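Local coordinates for GGDEF and EAL domain-containing protein (Vibrio cholerae O1 str. 2010EL-1786, PDB 6PWK), which binds cyclic di-GMP as a signalling receptor and probably helps regulate large adhesins in biofilm formation, at residues A[180-184]-A[185-189]; A[229-232]-A[233-236]. All coordinates share one frame; numbering follows the deposited sequence.

Contact 1 of 2, residues A[180-184]-A[185-189]; sequences IILGK and QQWKT. With C2E (9,9'-[(2R,3R,3aS,5S,7aR,9R,10R,10aS,12S,14aR)-3,5,10,12-tetrahydroxy-5,12-dioxidooctahydro-2H,7H-difuro[3,2-d:3',2'-j][1,3,7,9,2,8]tetraoxadiphosphacyclododecine-2,9-diyl]bis(2-amino-1,9-dihydro-6H-purin-6-one)), chain D.
The backbone runs from the loop 180-183 into the first turn of helix 184-197, where W187 N donates to G183 O at 3.0 Å and K188 N donates to K184 O. G183 is the N-cap. Its own N-H is taken by the side chain of Q186, with G183 N 2.8 Å from Q186 OE1. This bond is nearly straight at 166°, and the donor is tilted slightly from the plane of the amide. Q186 has CG beside its backbone N (chi1 -72°), and the extended chain beyond it brings OE1 back to the cap. The L182 side chain crosses both Q186 and W187 at about a right angle. Its CB lies over the indole face, 3.8 Å from the centroid of the five-membered ring of W187, a CH-pi contact. The indole N-H bonds to N157, which fixes the ring from its polar side. F237 meets the same indole.

The helix start also holds a cyclic di-GMP molecule. Q185 N donates to its phosphate oxygen O1P at 2.7 Å, and K184 N donates to the ester oxygen O3A and the ribose hydroxyl oxygen O2A. K184 NZ pairs with D156. Q186, at N3, caps the N-H of G183 as in one half of a capping box; glycine cannot supply the reciprocal bond. The site is a helix N-terminus whose first backbone N-H groups hold one phosphate and its neighbouring ribose.

Contact 2 of 2, residues A[229-232]-A[233-236]; sequences RYTA and NQFL. With C2E (9,9'-[(2R,3R,3aS,5S,7aR,9R,10R,10aS,12S,14aR)-3,5,10,12-tetrahydroxy-5,12-dioxidooctahydro-2H,7H-difuro[3,2-d:3',2'-j][1,3,7,9,2,8]tetraoxadiphosphacyclododecine-2,9-diyl]bis(2-amino-1,9-dihydro-6H-purin-6-one)), chain C.
The ring of F235 lies over the A232 carbonyl, with A232 O about 3.9 Å from the F235 ring plane and over its centre. F235 CG sits between the backbone N and the carbonyl carbon (chi1 60°), which folds the ring back over the A232 carbonyl of the same turn. Its CE2 also reaches T231 O. A232 O takes two backbone donors. L236 N bonds to A232 O at 2.9 Å, nearly in line with the carbonyl. F235 N approaches the same oxygen from above the carbonyl plane.

Q234 ties the first turn of the helix back to T231. T231 N donates to Q234 OE1 at 2.7 Å, in an almost straight bond (169°). T231 OG1 adds a weak bond to that oxygen. In return, Q234 N donates to T231 O at 3.1 Å. The amide of Q234 also passes the Y230 ring, with the two planes 26° apart. F223 stacks on Y230, and F248 meets F235 edge-to-face.

The other side of the turn meets cyclic di-GMP. A232 CB is 3.2 Å from ligand O4A. N233 OD1 lies close to ligand C4A, and L236 CD1 close to ligand N31. R203, Q205, S221, D249 and E393 are among the residues that hydrogen-bond this ligand. The chemistry is thus divided. Hydrogen bonds from backbone N-H groups, including one to the Q234 amide, hold the strand-to-helix turn together with aromatic packing, while A232, N233 and L236 meet the ligand by van der Waals contact.

Contact 1 comes before contact 2 in the chain, and their centres lie 11 Å apart. W187 of contact 1 joins them. W187 CE3 packs 3.5 Å from F235 CB, and W187 CZ3 lies 3.6 Å from Y230 CD2. I180 CG1 also touches Y230 OH. Each contact faces a different cyclic di-GMP. The ligand at 180-189 is also held by R28, E96 and D156, and by D68 of the second subunit. The ligand at 229-236 lies in the EAL-domain pocket, where the N233 side chain is about 9 Å from a magnesium ion. The shared aromatic packing thus connects the two binding regions physically.

Contact 1 of 2, residues A[180-184]-A[185-189]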
loop_
_atom_site.group_PDB
_atom_site.type_symbol
_atom_site.label_atom_id
_atom_site.label_comp_id
_atom_site.label_asym_id
_atom_site.label_seq_id
_atom_site.Cartn_x
_atom_site.Cartn_y
_atom_site.Cartn_z
ATOM N N ILE A 180 -29.385 -8.990 7.465
ATOM C CA ILE A 180 -29.060 -7.659 6.964
ATOM C C ILE A 180 -27.811 -7.759 6.097
ATOM O O ILE A 180 -26.733 -8.122 6.579
ATOM C CB ILE A 180 -28.859 -6.666 8.119
ATOM C CG1 ILE A 180 -30.195 -6.338 8.801
ATOM C CG2 ILE A 180 -28.192 -5.393 7.620
ATOM C CD1 ILE A 180 -30.635 -7.349 9.839
ATOM N N ILE A 181 -27.955 -7.450 4.811
ATOM C CA ILE A 181 -26.857 -7.494 3.854
ATOM C C ILE A 181 -26.584 -6.072 3.387
ATOM O O ILE A 181 -27.503 -5.367 2.949
ATOM C CB ILE A 181 -27.168 -8.426 2.668
ATOM C CG1 ILE A 181 -26.644 -9.840 2.943
ATOM C CG2 ILE A 181 -26.559 -7.888 1.373
ATOM C CD1 ILE A 181 -27.267 -10.533 4.144
ATOM N N LEU A 182 -25.327 -5.646 3.498
ATOM C CA LEU A 182 -24.928 -4.291 3.156
ATOM C C LEU A 182 -23.630 -4.324 2.363
ATOM O O LEU A 182 -22.842 -5.268 2.472
ATOM C CB LEU A 182 -24.745 -3.422 4.411
ATOM C CG LEU A 182 -25.969 -3.195 5.300
ATOM C CD1 LEU A 182 -25.577 -2.459 6.570
ATOM C CD2 LEU A 182 -27.037 -2.423 4.543
ATOM N N GLY A 183 -23.418 -3.286 1.558
ATOM C CA GLY A 183 -22.145 -3.106 0.895
ATOM C C GLY A 183 -21.069 -2.656 1.867
ATOM O O GLY A 183 -21.320 -2.369 3.038
ATOM N N LYS A 184 -19.834 -2.590 1.358
ATOM C CA LYS A 184 -18.699 -2.261 2.216
ATOM C C LYS A 184 -18.858 -0.880 2.841
ATOM O O LYS A 184 -18.664 -0.706 4.050
ATOM C CB LYS A 184 -17.394 -2.343 1.422
ATOM C CG LYS A 184 -17.003 -3.746 0.991
ATOM C CD LYS A 184 -15.573 -3.773 0.476
ATOM C CE LYS A 184 -15.200 -5.141 -0.072
ATOM N NZ LYS A 184 -15.928 -5.465 -1.330
ATOM N N GLN A 185 -19.216 0.117 2.031
ATOM C CA GLN A 185 -19.361 1.470 2.559
ATOM C C GLN A 185 -20.579 1.593 3.466
ATOM O O GLN A 185 -20.582 2.418 4.386
ATOM C CB GLN A 185 -19.431 2.475 1.410
ATOM C CG GLN A 185 -18.104 2.653 0.689
ATOM C CD GLN A 185 -18.251 3.289 -0.677
ATOM O OE1 GLN A 185 -19.103 4.153 -0.889
ATOM N NE2 GLN A 185 -17.421 2.859 -1.619
ATOM N N GLN A 186 -21.616 0.788 3.230
ATOM C CA GLN A 186 -22.771 0.806 4.120
ATOM C C GLN A 186 -22.415 0.260 5.497
ATOM O O GLN A 186 -22.837 0.815 6.518
ATOM C CB GLN A 186 -23.924 0.015 3.505
ATOM C CG GLN A 186 -24.589 0.707 2.327
ATOM C CD GLN A 186 -25.610 -0.173 1.632
ATOM O OE1 GLN A 186 -25.462 -1.393 1.578
ATOM N NE2 GLN A 186 -26.656 0.444 1.098
ATOM N N TRP A 187 -21.639 -0.828 5.545
ATOM C CA TRP A 187 -21.199 -1.367 6.830
ATOM C C TRP A 187 -20.381 -0.340 7.599
ATOM O O TRP A 187 -20.588 -0.137 8.801
ATOM C CB TRP A 187 -20.383 -2.646 6.624
ATOM C CG TRP A 187 -21.196 -3.892 6.448
ATOM C CD1 TRP A 187 -21.223 -4.702 5.352
ATOM C CD2 TRP A 187 -22.094 -4.477 7.401
ATOM N NE1 TRP A 187 -22.081 -5.754 5.560
ATOM C CE2 TRP A 187 -22.630 -5.639 6.810
ATOM C CE3 TRP A 187 -22.496 -4.131 8.696
ATOM C CZ2 TRP A 187 -23.548 -6.456 7.466
ATOM C CZ3 TRP A 187 -23.410 -4.944 9.346
ATOM C CH2 TRP A 187 -23.924 -6.092 8.731
ATOM N N LYS A 188 -19.440 0.320 6.917
ATOM C CA LYS A 188 -18.597 1.306 7.583
ATOM C C LYS A 188 -19.429 2.448 8.155
ATOM O O LYS A 188 -19.186 2.900 9.279
ATOM C CB LYS A 188 -17.547 1.841 6.610
ATOM C CG LYS A 188 -16.608 2.866 7.220
ATOM C CD LYS A 188 -15.793 3.575 6.152
ATOM C CE LYS A 188 -14.991 4.721 6.743
ATOM N NZ LYS A 188 -14.577 5.699 5.698
ATOM N N THR A 189 -20.420 2.922 7.395
ATOM C CA THR A 189 -21.288 3.984 7.895
ATOM C C THR A 189 -22.054 3.534 9.133
ATOM O O THR A 189 -22.192 4.296 10.097
ATOM C CB THR A 189 -22.260 4.431 6.799
ATOM O OG1 THR A 189 -21.522 4.849 5.644
ATOM C CG2 THR A 189 -23.120 5.588 7.284
HETATM P P1 C2E D . -19.204 -0.889 -1.847
HETATM O O2P C2E D . -17.704 -1.040 -1.786
HETATM O O1P C2E D . -19.526 -0.005 -0.681
HETATM O "O5'" C2E D . -19.737 -0.006 -3.113
HETATM C "C5'" C2E D . -20.969 0.636 -3.029
HETATM C "C4'" C2E D . -21.080 1.319 -4.412
HETATM O "O4'" C2E D . -20.087 2.152 -4.554
HETATM C "C3'" C2E D . -20.713 0.228 -5.438
HETATM O "O3'" C2E D . -21.787 -0.484 -5.835
HETATM C "C2'" C2E D . -20.089 1.008 -6.612
HETATM O "O2'" C2E D . -21.117 1.282 -7.657
HETATM C "C1'" C2E D . -19.742 2.173 -6.128
HETATM N N9 C2E D . -18.364 2.505 -6.394
HETATM C C8 C2E D . -17.876 1.690 -5.426
HETATM N N7 C2E D . -16.526 1.812 -5.470
HETATM C C5 C2E D . -16.196 2.682 -6.430
HETATM C C6 C2E D . -14.858 3.242 -6.971
HETATM O O6 C2E D . -13.814 2.909 -6.519
HETATM N N1 C2E D . -14.836 4.197 -8.048
HETATM C C2 C2E D . -16.075 4.645 -8.644
HETATM N N2 C2E D . -16.174 5.605 -9.739
HETATM N N3 C2E D . -17.318 4.102 -8.117
HETATM C C4 C2E D . -17.349 3.113 -6.998
HETATM P P11 C2E D . -21.356 -1.840 -6.702
HETATM O O21 C2E D . -20.274 -1.723 -7.754
HETATM O O11 C2E D . -22.578 -2.218 -7.493
HETATM O O5A C2E D . -21.205 -3.023 -5.553
HETATM C C5A C2E D . -21.872 -2.800 -4.339
HETATM C C4A C2E D . -21.346 -3.751 -3.342
HETATM O O4A C2E D . -21.107 -4.916 -3.892
HETATM C C3A C2E D . -19.873 -3.169 -2.781
HETATM O O3A C2E D . -20.060 -2.281 -1.586
HETATM C C2A C2E D . -19.231 -4.151 -2.453
HETATM O O2A C2E D . -19.574 -4.503 -1.029
HETATM C C1A C2E D . -19.704 -5.312 -3.483
HETATM N N91 C2E D . -18.905 -5.409 -4.526
HETATM C C81 C2E D . -18.971 -4.770 -5.706
HETATM N N71 C2E D . -17.944 -5.221 -6.445
HETATM C C51 C2E D . -17.272 -6.119 -5.727
HETATM C C61 C2E D . -16.033 -6.957 -6.031
HETATM O O61 C2E D . -15.523 -6.836 -7.086
HETATM N N11 C2E D . -15.487 -7.873 -5.075
HETATM C C21 C2E D . -16.115 -8.014 -3.789
HETATM N N21 C2E D . -15.573 -8.939 -2.803
HETATM N N31 C2E D . -17.304 -7.205 -3.507
HETATM C C41 C2E D . -17.868 -6.249 -4.515
#

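Contact 2 of 2, residues A[229-232]-A[233-236]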
loop_
_atom_site.group_PDB
_atom_site.type_symbol
_atom_site.label_atom_id
_atom_site.label_comp_id
_atom_site.label_asym_id
_atom_site.label_seq_id
_atom_site.Cartn_x
_atom_site.Cartn_y
_atom_site.Cartn_z
ATOM N N ARG A 229 -29.100 -7.080 16.404
ATOM C CA ARG A 229 -27.754 -7.207 16.943
ATOM C C ARG A 229 -26.767 -7.555 15.834
ATOM O O ARG A 229 -27.043 -8.411 14.990
ATOM C CB ARG A 229 -27.715 -8.276 18.036
ATOM C CG ARG A 229 -26.426 -8.323 18.834
ATOM C CD ARG A 229 -26.609 -9.171 20.083
ATOM N NE ARG A 229 -25.361 -9.363 20.815
ATOM C CZ ARG A 229 -24.516 -10.364 20.591
ATOM N NH1 ARG A 229 -24.785 -11.261 19.653
ATOM N NH2 ARG A 229 -23.404 -10.468 21.304
ATOM N N TYR A 230 -25.615 -6.886 15.845
ATOM C CA TYR A 230 -24.562 -7.097 14.858
ATOM C C TYR A 230 -23.282 -7.516 15.566
ATOM O O TYR A 230 -22.859 -6.863 16.526
ATOM C CB TYR A 230 -24.307 -5.830 14.034
ATOM C CG TYR A 230 -25.516 -5.303 13.292
ATOM C CD1 TYR A 230 -26.396 -4.417 13.899
ATOM C CD2 TYR A 230 -25.773 -5.686 11.982
ATOM C CE1 TYR A 230 -27.500 -3.930 13.225
ATOM C CE2 TYR A 230 -26.877 -5.205 11.300
ATOM C CZ TYR A 230 -27.736 -4.327 11.926
ATOM O OH TYR A 230 -28.835 -3.845 11.252
ATOM N N THR A 231 -22.666 -8.595 15.090
ATOM C CA THR A 231 -21.396 -9.065 15.627
ATOM C C THR A 231 -20.256 -8.698 14.680
ATOM O O THR A 231 -20.468 -8.260 13.547
ATOM C CB THR A 231 -21.431 -10.576 15.875
ATOM O OG1 THR A 231 -21.547 -11.270 14.626
ATOM C CG2 THR A 231 -22.615 -10.937 16.761
ATOM N N ALA A 232 -19.027 -8.897 15.163
ATOM C CA ALA A 232 -17.858 -8.334 14.493
ATOM C C ALA A 232 -17.605 -8.984 13.137
ATOM O O ALA A 232 -17.200 -8.305 12.189
ATOM C CB ALA A 232 -16.630 -8.468 15.392
ATOM N N ASN A 233 -17.836 -10.294 13.021
ATOM C CA ASN A 233 -17.596 -10.970 11.750
ATOM C C ASN A 233 -18.569 -10.551 10.656
ATOM O O ASN A 233 -18.391 -10.959 9.503
ATOM C CB ASN A 233 -17.653 -12.489 11.930
ATOM C CG ASN A 233 -16.347 -13.063 12.447
ATOM O OD1 ASN A 233 -15.299 -12.422 12.364
ATOM N ND2 ASN A 233 -16.403 -14.281 12.976
ATOM N N GLN A 234 -19.586 -9.752 10.979
ATOM C CA GLN A 234 -20.506 -9.280 9.953
ATOM C C GLN A 234 -19.967 -8.059 9.219
ATOM O O GLN A 234 -20.295 -7.858 8.044
ATOM C CB GLN A 234 -21.869 -8.961 10.572
ATOM C CG GLN A 234 -22.598 -10.169 11.146
ATOM C CD GLN A 234 -23.922 -9.803 11.794
ATOM O OE1 GLN A 234 -24.019 -9.695 13.016
ATOM N NE2 GLN A 234 -24.950 -9.612 10.975
ATOM N N PHE A 235 -19.139 -7.242 9.878
ATOM C CA PHE A 235 -18.683 -5.988 9.294
ATOM C C PHE A 235 -17.172 -5.807 9.254
ATOM O O PHE A 235 -16.712 -4.843 8.632
ATOM C CB PHE A 235 -19.290 -4.791 10.046
ATOM C CG PHE A 235 -18.931 -4.739 11.506
ATOM C CD1 PHE A 235 -17.739 -4.168 11.925
ATOM C CD2 PHE A 235 -19.794 -5.248 12.463
ATOM C CE1 PHE A 235 -17.409 -4.117 13.266
ATOM C CE2 PHE A 235 -19.470 -5.197 13.807
ATOM C CZ PHE A 235 -18.276 -4.631 14.208
ATOM N N LEU A 236 -16.387 -6.677 9.896
ATOM C CA LEU A 236 -14.945 -6.450 9.963
ATOM C C LEU A 236 -14.291 -6.521 8.589
ATOM O O LEU A 236 -13.266 -5.869 8.359
ATOM C CB LEU A 236 -14.293 -7.454 10.911
ATOM C CG LEU A 236 -14.153 -6.988 12.361
ATOM C CD1 LEU A 236 -13.541 -8.083 13.216
ATOM C CD2 LEU A 236 -13.317 -5.718 12.432
HETATM P P1 C2E C . -12.348 -14.753 17.916
HETATM O O2P C2E C . -11.029 -14.186 18.366
HETATM O O1P C2E C . -12.057 -16.186 17.571
HETATM O "O5'" C2E C . -13.427 -14.832 19.146
HETATM C "C5'" C2E C . -14.039 -16.053 19.402
HETATM C "C4'" C2E C . -15.413 -16.021 18.678
HETATM O "O4'" C2E C . -16.007 -17.174 18.779
HETATM C "C3'" C2E C . -16.382 -15.050 19.376
HETATM O "O3'" C2E C . -17.406 -14.849 18.528
HETATM C "C2'" C2E C . -16.881 -15.930 20.531
HETATM O "O2'" C2E C . -18.135 -15.363 21.104
HETATM C "C1'" C2E C . -17.194 -17.000 19.858
HETATM N N9 C2E C . -17.278 -18.287 20.500
HETATM C C8 C2E C . -16.645 -17.993 21.662
HETATM N N7 C2E C . -16.629 -19.134 22.397
HETATM C C5 C2E C . -17.223 -20.098 21.703
HETATM C C6 C2E C . -17.515 -21.586 21.965
HETATM O O6 C2E C . -17.199 -22.115 22.977
HETATM N N1 C2E C . -18.191 -22.363 20.971
HETATM C C2 C2E C . -18.605 -21.786 19.718
HETATM N N2 C2E C . -19.296 -22.531 18.670
HETATM N N3 C2E C . -18.310 -20.379 19.502
HETATM C C4 C2E C . -17.612 -19.562 20.527
HETATM P P11 C2E C . -17.730 -13.240 18.281
HETATM O O21 C2E C . -18.273 -12.443 19.437
HETATM O O11 C2E C . -18.802 -13.187 17.223
HETATM O O5A C2E C . -16.307 -12.716 17.627
HETATM C C5A C2E C . -16.133 -13.155 16.307
HETATM C C4A C2E C . -14.903 -12.567 15.742
HETATM O O4A C2E C . -15.062 -11.279 15.595
HETATM C C3A C2E C . -13.606 -12.788 16.793
HETATM O O3A C2E C . -12.924 -14.098 16.508
HETATM C C2A C2E C . -12.841 -11.857 16.578
HETATM O O2A C2E C . -11.866 -12.224 15.489
HETATM C C1A C2E C . -13.799 -10.629 16.112
HETATM N N91 C2E C . -14.047 -9.829 17.123
HETATM C C81 C2E C . -14.938 -9.958 18.118
HETATM N N71 C2E C . -14.794 -8.868 18.896
HETATM C C51 C2E C . -13.838 -8.100 18.380
HETATM C C61 C2E C . -13.249 -6.765 18.819
HETATM O O61 C2E C . -13.672 -6.255 19.794
HETATM N N11 C2E C . -12.204 -6.140 18.068
HETATM C C21 C2E C . -11.697 -6.772 16.881
HETATM N N21 C2E C . -10.634 -6.133 16.120
HETATM N N31 C2E C . -12.269 -8.055 16.471
HETATM C C41 C2E C . -13.360 -8.699 17.262
#